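SusD homolog (Bacteroides thetaiotaomicron VPI-5482, PDB 3IHV) is a SusD-family protein of the outer membrane that probably binds sugars or glycans at the cell surface for uptake. Local coordinates at residues 236-249 with 253-265. Residues are numbered along the deposited sequence; the frame is centred on the assembly and turned at random. Where two conformers were deposited one is given.
Sequences HGLLKDYEQLWKNT and TWDPTESLIEISF. With NA (sodium ion), chain F; EDO (1,2-ethanediol), chain M; EDO (1,2-ethanediol), chain O; EDO (1,2-ethanediol), chain N.
E258, which follows the Asx turn of D255 to T257, reaches into the buried side of this SusD-family fold, where the loop ahead of helix 242-250 packs on the approach to the bulged strand 259-263. With CG anti to the backbone N (chi1 -174°) and the chain extended beyond it, the carboxylate lies among L238 CD2 and both methyls of L245. Its OE1 accepts L239 N at 2.9 Å on the anti side, while R429 and R396 form salt bridges to OE1 and OE2. A glutamine in its place would probably cost R429 and R396 the charge of this carboxylate. Next to it, T257 O takes G237 N at 3.0 Å and H236 ND1 at 3.1 Å from opposite faces of its carbonyl plane; ND1 also makes a weak bond to P256 O. L260 CD2 sits over one face of the H236 ring, a CH-pi contact 3.7 Å from the centroid.

Toward the exposed T253 the contact is looser. T253 N bonds N248 O directly, but the buried N248 amide, its OD1 taking Q244 NE2, meets 253-265 through waters, one linking ND2 to D255 OD2 and another lying between OD1 and T253 OG1. Beyond T249, F265 O joins N389 and N391 in binding a sodium ion. Deeper in, T249 OG1 donates to E262 OE2 at 2.7 Å, and S259 OG donates to E262 OE1.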
ATOM      1  N   HIS A 236     -14.124  14.707  -2.754  1.00  8.41           N
ATOM      2  CA  HIS A 236     -13.889  13.413  -2.152  1.00  7.62           C
ATOM      3  C   HIS A 236     -14.253  13.463  -0.660  1.00  8.63           C
ATOM      4  O   HIS A 236     -14.478  14.542  -0.105  1.00  8.60           O
ATOM      5  CB  HIS A 236     -12.446  12.933  -2.411  1.00  8.44           C
ATOM      6  CG  HIS A 236     -12.206  12.551  -3.833  1.00  5.56           C
ATOM      7  ND1 HIS A 236     -12.549  11.323  -4.343  1.00  9.62           N
ATOM      8  CD2 HIS A 236     -11.734  13.277  -4.881  1.00  8.71           C
ATOM      9  CE1 HIS A 236     -12.288  11.301  -5.643  1.00  9.04           C
ATOM     10  NE2 HIS A 236     -11.781  12.467  -5.990  1.00  8.55           N
ATOM     11  N   GLY A 237     -14.347  12.294  -0.047  1.00  7.72           N
ATOM     12  CA  GLY A 237     -14.700  12.232   1.372  1.00  7.95           C
ATOM     13  C   GLY A 237     -14.438  10.878   1.964  1.00  7.86           C
ATOM     14  O   GLY A 237     -13.857   9.995   1.315  1.00  8.75           O
ATOM     15  N   LEU A 238     -14.882  10.726   3.214  1.00  7.42           N
ATOM     16  CA  LEU A 238     -14.797   9.471   3.930  1.00  6.46           C
ATOM     17  C   LEU A 238     -16.131   8.761   3.864  1.00  6.98           C
ATOM     18  O   LEU A 238     -17.220   9.396   4.019  1.00  6.56           O
ATOM     19  CB  LEU A 238     -14.431   9.710   5.405  1.00  6.97           C
ATOM     20  CG  LEU A 238     -13.111  10.443   5.662  1.00  6.64           C
ATOM     21  CD1 LEU A 238     -12.899  10.794   7.162  1.00  7.95           C
ATOM     22  CD2 LEU A 238     -11.957   9.590   5.091  1.00  5.65           C
ATOM     23  N   LEU A 239     -16.076   7.458   3.636  1.00  6.58           N
ATOM     24  CA  LEU A 239     -17.270   6.661   3.698  1.00  7.52           C
ATOM     25  C   LEU A 239     -17.788   6.786   5.121  1.00  8.01           C
ATOM     26  O   LEU A 239     -16.995   6.817   6.092  1.00  7.26           O
ATOM     27  CB  LEU A 239     -17.038   5.187   3.340  1.00  7.68           C
ATOM     28  CG  LEU A 239     -16.502   4.901   1.941  1.00  7.98           C
ATOM     29  CD1 LEU A 239     -16.553   3.395   1.640  1.00  8.72           C
ATOM     30  CD2 LEU A 239     -17.304   5.702   0.876  1.00  7.23           C
ATOM     31  N   LYS A 240     -19.111   6.840   5.234  1.00  7.64           N
ATOM     32  CA  LYS A 240     -19.739   6.986   6.563  1.00  8.73           C
ATOM     33  C   LYS A 240     -19.299   5.866   7.510  1.00  7.97           C
ATOM     34  O   LYS A 240     -18.893   6.133   8.642  1.00  6.89           O
ATOM     35  CB  LYS A 240     -21.266   7.025   6.439  1.00  9.25           C
ATOM     36  CG  LYS A 240     -21.979   7.106   7.785  1.00 11.38           C
ATOM     37  CD  LYS A 240     -23.516   7.170   7.608  1.00 14.59           C
ATOM     38  CE  LYS A 240     -24.199   7.013   8.946  1.00 17.67           C
ATOM     39  NZ  LYS A 240     -25.683   7.257   8.903  1.00 20.55           N
ATOM     40  N   ASP A 241     -19.376   4.626   7.006  1.00  7.64           N
ATOM     41  CA  ASP A 241     -19.054   3.442   7.781  1.00  8.25           C
ATOM     42  C   ASP A 241     -17.706   2.831   7.406  1.00  7.49           C
ATOM     43  O   ASP A 241     -17.497   2.421   6.275  1.00  7.17           O
ATOM     44  CB  ASP A 241     -20.138   2.406   7.597  1.00  8.97           C
ATOM     45  CG  ASP A 241     -21.470   2.884   8.085  1.00 10.97           C
ATOM     46  OD1 ASP A 241     -21.542   3.466   9.185  1.00 12.12           O
ATOM     47  OD2 ASP A 241     -22.466   2.642   7.372  1.00 16.13           O
ATOM     48  N   TYR A 242     -16.802   2.761   8.367  1.00  7.14           N
ATOM     49  CA  TYR A 242     -15.466   2.179   8.117  1.00  7.39           C
ATOM     50  C   TYR A 242     -15.563   0.794   7.523  1.00  6.49           C
ATOM     51  O   TYR A 242     -14.777   0.454   6.640  1.00  6.82           O
ATOM     52  CB  TYR A 242     -14.683   2.107   9.410  1.00  7.11           C
ATOM     53  CG  TYR A 242     -13.227   1.831   9.243  1.00  7.69           C
ATOM     54  CD1 TYR A 242     -12.353   2.821   8.760  1.00  7.29           C
ATOM     55  CD2 TYR A 242     -12.685   0.629   9.645  1.00  7.54           C
ATOM     56  CE1 TYR A 242     -10.998   2.575   8.652  1.00  6.96           C
ATOM     57  CE2 TYR A 242     -11.355   0.390   9.551  1.00  7.09           C
ATOM     58  CZ  TYR A 242     -10.508   1.349   9.052  1.00  8.75           C
ATOM     59  OH  TYR A 242      -9.176   1.033   8.953  1.00  7.73           O
ATOM     60  N   GLU A 243     -16.516   0.012   8.021  1.00  6.31           N
ATOM     61  CA  GLU A 243     -16.718  -1.358   7.540  1.00  7.04           C
ATOM     62  C   GLU A 243     -17.012  -1.408   6.037  1.00  6.80           C
ATOM     63  O   GLU A 243     -16.631  -2.344   5.361  1.00  6.83           O
ATOM     64  CB  GLU A 243     -17.811  -2.067   8.359  1.00  7.49           C
ATOM     65  CG  GLU A 243     -18.057  -3.519   7.913  1.00  9.94           C
ATOM     66  CD  GLU A 243     -19.007  -4.299   8.809  1.00 11.84           C
ATOM     67  OE1 GLU A 243     -19.327  -3.827   9.907  1.00 10.73           O
ATOM     68  OE2 GLU A 243     -19.455  -5.375   8.372  1.00 13.03           O
ATOM     69  N   GLN A 244     -17.694  -0.385   5.524  1.00  6.15           N
ATOM     70  CA  GLN A 244     -18.037  -0.331   4.114  1.00  6.44           C
ATOM     71  C   GLN A 244     -16.818  -0.377   3.221  1.00  6.51           C
ATOM     72  O   GLN A 244     -16.887  -0.868   2.095  1.00  6.20           O
ATOM     73  CB  GLN A 244     -18.911   0.910   3.808  1.00  6.45           C
ATOM     74  CG  GLN A 244     -19.609   0.832   2.455  1.00  6.49           C
ATOM     75  CD  GLN A 244     -20.645  -0.293   2.394  1.00  8.43           C
ATOM     76  OE1 GLN A 244     -21.463  -0.424   3.286  1.00  7.74           O
ATOM     77  NE2 GLN A 244     -20.622  -1.080   1.326  1.00 10.66           N
ATOM     78  N   LEU A 245     -15.695   0.206   3.654  1.00  5.55           N
ATOM     79  CA  LEU A 245     -14.504   0.088   2.860  1.00  6.70           C
ATOM     80  C   LEU A 245     -14.113  -1.369   2.570  1.00  5.98           C
ATOM     81  O   LEU A 245     -13.635  -1.683   1.460  1.00  7.26           O
ATOM     82  CB  LEU A 245     -13.306   0.743   3.577  1.00  5.64           C
ATOM     83  CG  LEU A 245     -13.293   2.262   3.710  1.00  8.06           C
ATOM     84  CD1 LEU A 245     -12.343   2.717   4.787  1.00  7.91           C
ATOM     85  CD2 LEU A 245     -12.985   2.920   2.337  1.00  5.91           C
ATOM     86  N   TRP A 246     -14.309  -2.242   3.552  1.00  7.26           N
ATOM     87  CA  TRP A 246     -13.868  -3.644   3.462  1.00  6.50           C
ATOM     88  C   TRP A 246     -14.914  -4.445   2.694  1.00  8.45           C
ATOM     89  O   TRP A 246     -14.571  -5.300   1.846  1.00  7.98           O
ATOM     90  CB  TRP A 246     -13.460  -4.183   4.893  1.00  7.90           C
ATOM     91  CG  TRP A 246     -12.599  -3.119   5.490  1.00  5.94           C
ATOM     92  CD1 TRP A 246     -12.904  -2.287   6.515  1.00  7.10           C
ATOM     93  CD2 TRP A 246     -11.391  -2.616   4.923  1.00  5.87           C
ATOM     94  NE1 TRP A 246     -11.949  -1.327   6.643  1.00  7.29           N
ATOM     95  CE2 TRP A 246     -11.002  -1.512   5.680  1.00  5.52           C
ATOM     96  CE3 TRP A 246     -10.570  -3.034   3.875  1.00  5.25           C
ATOM     97  CZ2 TRP A 246      -9.842  -0.800   5.406  1.00  8.28           C
ATOM     98  CZ3 TRP A 246      -9.427  -2.309   3.610  1.00  8.62           C
ATOM     99  CH2 TRP A 246      -9.090  -1.220   4.354  1.00  7.12           C
ATOM    100  N   LYS A 247     -16.184  -4.147   2.952  1.00  7.23           N
ATOM    101  CA  LYS A 247     -17.252  -4.732   2.147  1.00  7.91           C
ATOM    102  C   LYS A 247     -16.982  -4.417   0.676  1.00  7.52           C
ATOM    103  O   LYS A 247     -17.004  -5.307  -0.175  1.00  8.14           O
ATOM    104  CB  LYS A 247     -18.650  -4.191   2.520  1.00  8.67           C
ATOM    105  CG  LYS A 247     -19.094  -4.545   3.930  1.00 13.01           C
ATOM    106  CD  LYS A 247     -20.500  -4.028   4.250  1.00 17.24           C
ATOM    107  CE  LYS A 247     -20.939  -4.350   5.680  1.00 19.25           C
ATOM    108  NZ  LYS A 247     -22.393  -3.899   5.984  1.00 22.03           N
ATOM    109  N   ASN A 248     -16.701  -3.151   0.373  1.00  6.64           N
ATOM    110  CA  ASN A 248     -16.501  -2.744  -1.009  1.00  6.72           C
ATOM    111  C   ASN A 248     -15.306  -3.407  -1.683  1.00  6.15           C
ATOM    112  O   ASN A 248     -15.429  -3.988  -2.769  1.00  7.05           O
ATOM    113  CB  ASN A 248     -16.304  -1.214  -1.111  1.00  6.10           C
ATOM    114  CG  ASN A 248     -17.559  -0.427  -0.850  1.00  6.80           C
ATOM    115  OD1 ASN A 248     -18.667  -0.973  -0.765  1.00  8.87           O
ATOM    116  ND2 ASN A 248     -17.401   0.897  -0.807  1.00  7.77           N
ATOM    117  N   THR A 249     -14.156  -3.339  -1.031  1.00  7.27           N
ATOM    118  CA  THR A 249     -12.930  -3.855  -1.643  1.00  7.15           C
ATOM    119  C   THR A 249     -12.946  -5.390  -1.824  1.00  7.70           C
ATOM    120  O   THR A 249     -12.330  -5.906  -2.751  1.00  7.78           O
ATOM    121  CB  THR A 249     -11.683  -3.347  -0.888  1.00  7.90           C
ATOM    122  OG1 THR A 249     -10.563  -3.283  -1.792  1.00  6.92           O
ATOM    123  CG2 THR A 249     -11.375  -4.245   0.321  1.00  7.40           C
ATOM    124  N   THR A 253     -16.492  -3.564  -5.594  1.00  9.19           N
ATOM    125  CA  THR A 253     -17.375  -2.393  -5.637  1.00  9.47           C
ATOM    126  C   THR A 253     -16.536  -1.138  -5.636  1.00  9.03           C
ATOM    127  O   THR A 253     -15.855  -0.818  -4.644  1.00  8.43           O
ATOM    128  CB  THR A 253     -18.304  -2.360  -4.468  1.00 10.37           C
ATOM    129  OG1 THR A 253     -19.116  -3.527  -4.520  1.00  9.99           O
ATOM    130  CG2 THR A 253     -19.261  -1.138  -4.533  1.00 10.29           C
ATOM    131  N   TRP A 254     -16.560  -0.452  -6.779  1.00  8.47           N
ATOM    132  CA  TRP A 254     -15.868   0.814  -6.911  1.00  7.88           C
ATOM    133  C   TRP A 254     -16.756   1.947  -6.416  1.00  8.39           C
ATOM    134  O   TRP A 254     -17.863   2.105  -6.889  1.00  8.43           O
ATOM    135  CB  TRP A 254     -15.527   1.098  -8.377  1.00  7.56           C
ATOM    136  CG  TRP A 254     -15.016   2.458  -8.630  1.00  7.10           C
ATOM    137  CD1 TRP A 254     -15.687   3.470  -9.301  1.00  7.43           C
ATOM    138  CD2 TRP A 254     -13.744   3.015  -8.249  1.00  6.36           C
ATOM    139  NE1 TRP A 254     -14.909   4.606  -9.328  1.00  9.58           N
ATOM    140  CE2 TRP A 254     -13.729   4.367  -8.689  1.00  8.28           C
ATOM    141  CE3 TRP A 254     -12.628   2.522  -7.581  1.00  5.84           C
ATOM    142  CZ2 TRP A 254     -12.629   5.197  -8.504  1.00  8.18           C
ATOM    143  CZ3 TRP A 254     -11.541   3.365  -7.386  1.00  8.84           C
ATOM    144  CH2 TRP A 254     -11.555   4.677  -7.846  1.00 10.21           C
ATOM    145  N   ASP A 255     -16.228   2.746  -5.500  1.00  7.22           N
ATOM    146  CA  ASP A 255     -16.882   3.944  -5.022  1.00  7.24           C
ATOM    147  C   ASP A 255     -15.764   5.010  -4.996  1.00  7.63           C
ATOM    148  O   ASP A 255     -14.830   4.896  -4.206  1.00  8.06           O
ATOM    149  CB  ASP A 255     -17.480   3.767  -3.613  1.00  6.92           C
ATOM    150  CG  ASP A 255     -18.214   5.015  -3.110  1.00  9.54           C
ATOM    151  OD1 ASP A 255     -17.943   6.134  -3.604  1.00 10.66           O
ATOM    152  OD2 ASP A 255     -19.049   4.871  -2.159  1.00  8.18           O
ATOM    153  N   PRO A 256     -15.849   6.021  -5.864  1.00  7.83           N
ATOM    154  CA  PRO A 256     -14.757   6.986  -5.923  1.00  7.31           C
ATOM    155  C   PRO A 256     -14.693   7.980  -4.750  1.00  8.34           C
ATOM    156  O   PRO A 256     -13.775   8.780  -4.685  1.00  8.28           O
ATOM    157  CB  PRO A 256     -15.077   7.773  -7.207  1.00  7.53           C
ATOM    158  CG  PRO A 256     -16.542   7.825  -7.222  1.00  7.07           C
ATOM    159  CD  PRO A 256     -16.985   6.436  -6.714  1.00  7.42           C
ATOM    160  N   THR A 257     -15.653   7.941  -3.841  1.00  7.37           N
ATOM    161  CA  THR A 257     -15.670   8.860  -2.718  1.00  7.20           C
ATOM    162  C   THR A 257     -14.354   8.919  -1.945  1.00  7.32           C
ATOM    163  O   THR A 257     -13.734   9.973  -1.843  1.00  6.81           O
ATOM    164  CB  THR A 257     -16.835   8.539  -1.755  1.00  7.81           C
ATOM    165  OG1 THR A 257     -18.077   8.620  -2.464  1.00  7.51           O
ATOM    166  CG2 THR A 257     -16.855   9.527  -0.591  1.00  8.83           C
ATOM    167  N   GLU A 258     -13.964   7.780  -1.397  1.00  6.89           N
ATOM    168  CA  GLU A 258     -12.741   7.633  -0.602  1.00  7.00           C
ATOM    169  C   GLU A 258     -11.619   6.901  -1.310  1.00  6.62           C
ATOM    170  O   GLU A 258     -10.449   7.186  -1.113  1.00  8.70           O
ATOM    171  CB  GLU A 258     -13.082   6.923   0.722  1.00  6.18           C
ATOM    172  CG  GLU A 258     -11.898   6.848   1.673  1.00  5.96           C
ATOM    173  CD  GLU A 258     -12.227   6.456   3.096  1.00  6.22           C
ATOM    174  OE1 GLU A 258     -13.426   6.283   3.459  1.00  6.97           O
ATOM    175  OE2 GLU A 258     -11.224   6.337   3.840  1.00  7.44           O
ATOM    176  N   SER A 259     -11.960   5.895  -2.096  1.00  8.02           N
ATOM    177  CA  SER A 259     -10.964   5.122  -2.791  1.00  7.00           C
ATOM    178  C   SER A 259     -10.340   5.931  -3.930  1.00  7.60           C
ATOM    179  O   SER A 259     -10.984   6.208  -4.930  1.00  7.54           O
ATOM    180  CB  SER A 259     -11.608   3.869  -3.384  1.00  7.73           C
ATOM    181  OG  SER A 259     -10.577   3.079  -3.935  1.00  6.37           O
ATOM    182  N   LEU A 260      -9.073   6.262  -3.794  1.00  6.59           N
ATOM    183  CA  LEU A 260      -8.364   7.041  -4.811  1.00  6.90           C
ATOM    184  C   LEU A 260      -7.551   6.124  -5.765  1.00  7.15           C
ATOM    185  O   LEU A 260      -7.775   6.152  -6.976  1.00  6.86           O
ATOM    186  CB  LEU A 260      -7.491   8.072  -4.109  1.00  6.29           C
ATOM    187  CG  LEU A 260      -8.268   9.095  -3.257  1.00  7.24           C
ATOM    188  CD1 LEU A 260      -7.251  10.042  -2.591  1.00  4.84           C
ATOM    189  CD2 LEU A 260      -9.324   9.896  -4.038  1.00  5.31           C
ATOM    190  N   ILE A 261      -6.691   5.269  -5.207  1.00  6.49           N
ATOM    191  CA  ILE A 261      -5.889   4.333  -5.964  1.00  6.03           C
ATOM    192  C   ILE A 261      -6.181   2.948  -5.397  1.00  5.84           C
ATOM    193  O   ILE A 261      -5.803   2.641  -4.282  1.00  6.23           O
ATOM    194  CB  ILE A 261      -4.371   4.641  -5.914  1.00  7.25           C
ATOM    195  CG1 ILE A 261      -4.119   6.072  -6.399  1.00  7.90           C
ATOM    196  CG2 ILE A 261      -3.604   3.581  -6.775  1.00  5.18           C
ATOM    197  CD1 ILE A 261      -2.642   6.550  -6.255  1.00  5.81           C
ATOM    198  N   GLU A 262      -6.893   2.135  -6.168  1.00  6.81           N
ATOM    199  CA  GLU A 262      -7.262   0.826  -5.728  1.00  6.49           C
ATOM    200  C   GLU A 262      -7.007  -0.100  -6.909  1.00  6.13           C
ATOM    201  O   GLU A 262      -7.387   0.220  -8.039  1.00  5.94           O
ATOM    202  CB  GLU A 262      -8.741   0.838  -5.273  1.00  7.38           C
ATOM    203  CG  GLU A 262      -9.261  -0.506  -4.742  1.00  8.86           C
ATOM    204  CD  GLU A 262     -10.709  -0.460  -4.312  1.00  9.74           C
ATOM    205  OE1 GLU A 262     -11.383   0.590  -4.521  1.00  7.73           O
ATOM    206  OE2 GLU A 262     -11.145  -1.461  -3.716  1.00  9.50           O
ATOM    207  N   ILE A 263      -6.342  -1.228  -6.636  1.00  5.29           N
ATOM    208  CA  ILE A 263      -6.017  -2.213  -7.651  0.50  6.18           C
ATOM    209  C   ILE A 263      -7.138  -3.226  -7.704  1.00  6.38           C
ATOM    210  O   ILE A 263      -7.475  -3.846  -6.687  1.00  6.49           O
ATOM    211  CB  ILE A 263      -4.712  -2.975  -7.314  0.50  6.00           C
ATOM    212  CG1 ILE A 263      -3.622  -2.011  -6.870  0.50  6.28           C
ATOM    213  CG2 ILE A 263      -4.268  -3.857  -8.505  0.50  5.18           C
ATOM    214  CD1 ILE A 263      -3.433  -0.818  -7.795  0.50  4.00           C
ATOM    215  N   SER A 264      -7.735  -3.397  -8.864  1.00  7.69           N
ATOM    216  CA  SER A 264      -8.808  -4.364  -9.035  1.00  8.22           C
ATOM    217  C   SER A 264      -8.280  -5.713  -9.495  1.00  8.83           C
ATOM    218  O   SER A 264      -7.562  -5.819 -10.500  1.00  9.33           O
ATOM    219  CB  SER A 264      -9.851  -3.868 -10.042  1.00  8.21           C
ATOM    220  OG  SER A 264     -10.783  -4.888 -10.350  1.00  9.37           O
ATOM    221  N   PHE A 265      -8.645  -6.739  -8.743  1.00  8.74           N
ATOM    222  CA  PHE A 265      -8.366  -8.114  -9.124  1.00  8.49           C
ATOM    223  C   PHE A 265      -9.688  -8.796  -9.417  1.00 10.67           C
ATOM    224  O   PHE A 265     -10.621  -8.705  -8.626  1.00 11.42           O
ATOM    225  CB  PHE A 265      -7.674  -8.859  -7.998  1.00  7.83           C
ATOM    226  CG  PHE A 265      -6.308  -8.346  -7.695  1.00  9.18           C
ATOM    227  CD1 PHE A 265      -5.226  -8.758  -8.427  1.00  8.22           C
ATOM    228  CD2 PHE A 265      -6.107  -7.453  -6.672  1.00  6.71           C
ATOM    229  CE1 PHE A 265      -3.955  -8.284  -8.156  1.00  8.08           C
ATOM    230  CE2 PHE A 265      -4.849  -6.951  -6.387  1.00  9.39           C
ATOM    231  CZ  PHE A 265      -3.745  -7.378  -7.134  1.00  9.00           C
TER
HETATM  232 NA    NA F   7     -12.142  -7.689  -7.337  1.00 16.92          NA
HETATM  233  C1  EDO M  22      -6.094  -2.955 -11.812  1.00 18.98           C
HETATM  234  O1  EDO M  22      -7.007  -2.090 -11.157  1.00 16.84           O
HETATM  235  C2  EDO M  22      -4.911  -2.189 -12.375  1.00 21.32           C
HETATM  236  O2  EDO M  22      -4.314  -1.236 -11.485  1.00 19.03           O
HETATM  237  C1  EDO O 558     -24.388  -0.839   1.982  1.00 27.24           C
HETATM  238  O1  EDO O 558     -24.058  -1.023   3.366  1.00 28.27           O
HETATM  239  C2  EDO O 558     -24.435  -2.186   1.282  1.00 27.53           C
HETATM  240  O2  EDO O 558     -23.148  -2.832   1.288  1.00 27.77           O
HETATM  241  C1  EDO N  23      -4.655   2.695 -10.376  1.00 25.15           C
HETATM  242  O1  EDO N  23      -5.883   3.434 -10.542  1.00 23.43           O
HETATM  243  C2  EDO N  23      -4.917   1.361  -9.657  1.00 23.06           C
HETATM  244  O2  EDO N  23      -5.950   0.558 -10.247  1.00 21.76           O
HETATM  245  O   HOH W   1     -19.650   2.734  -0.619  1.00  8.14           O
HETATM  246  O   HOH W   2     -20.038  -3.597  -1.496  1.00 24.36           O
HETATM  247  O   HOH W   3     -13.266  -7.345  -4.775  1.00 14.52           O
HETATM  248  O   HOH W   4     -12.733  -5.779  -8.649  1.00  7.74           O
HETATM  249  O   HOH W   5     -14.191  -8.736  -7.675  1.00  7.84           O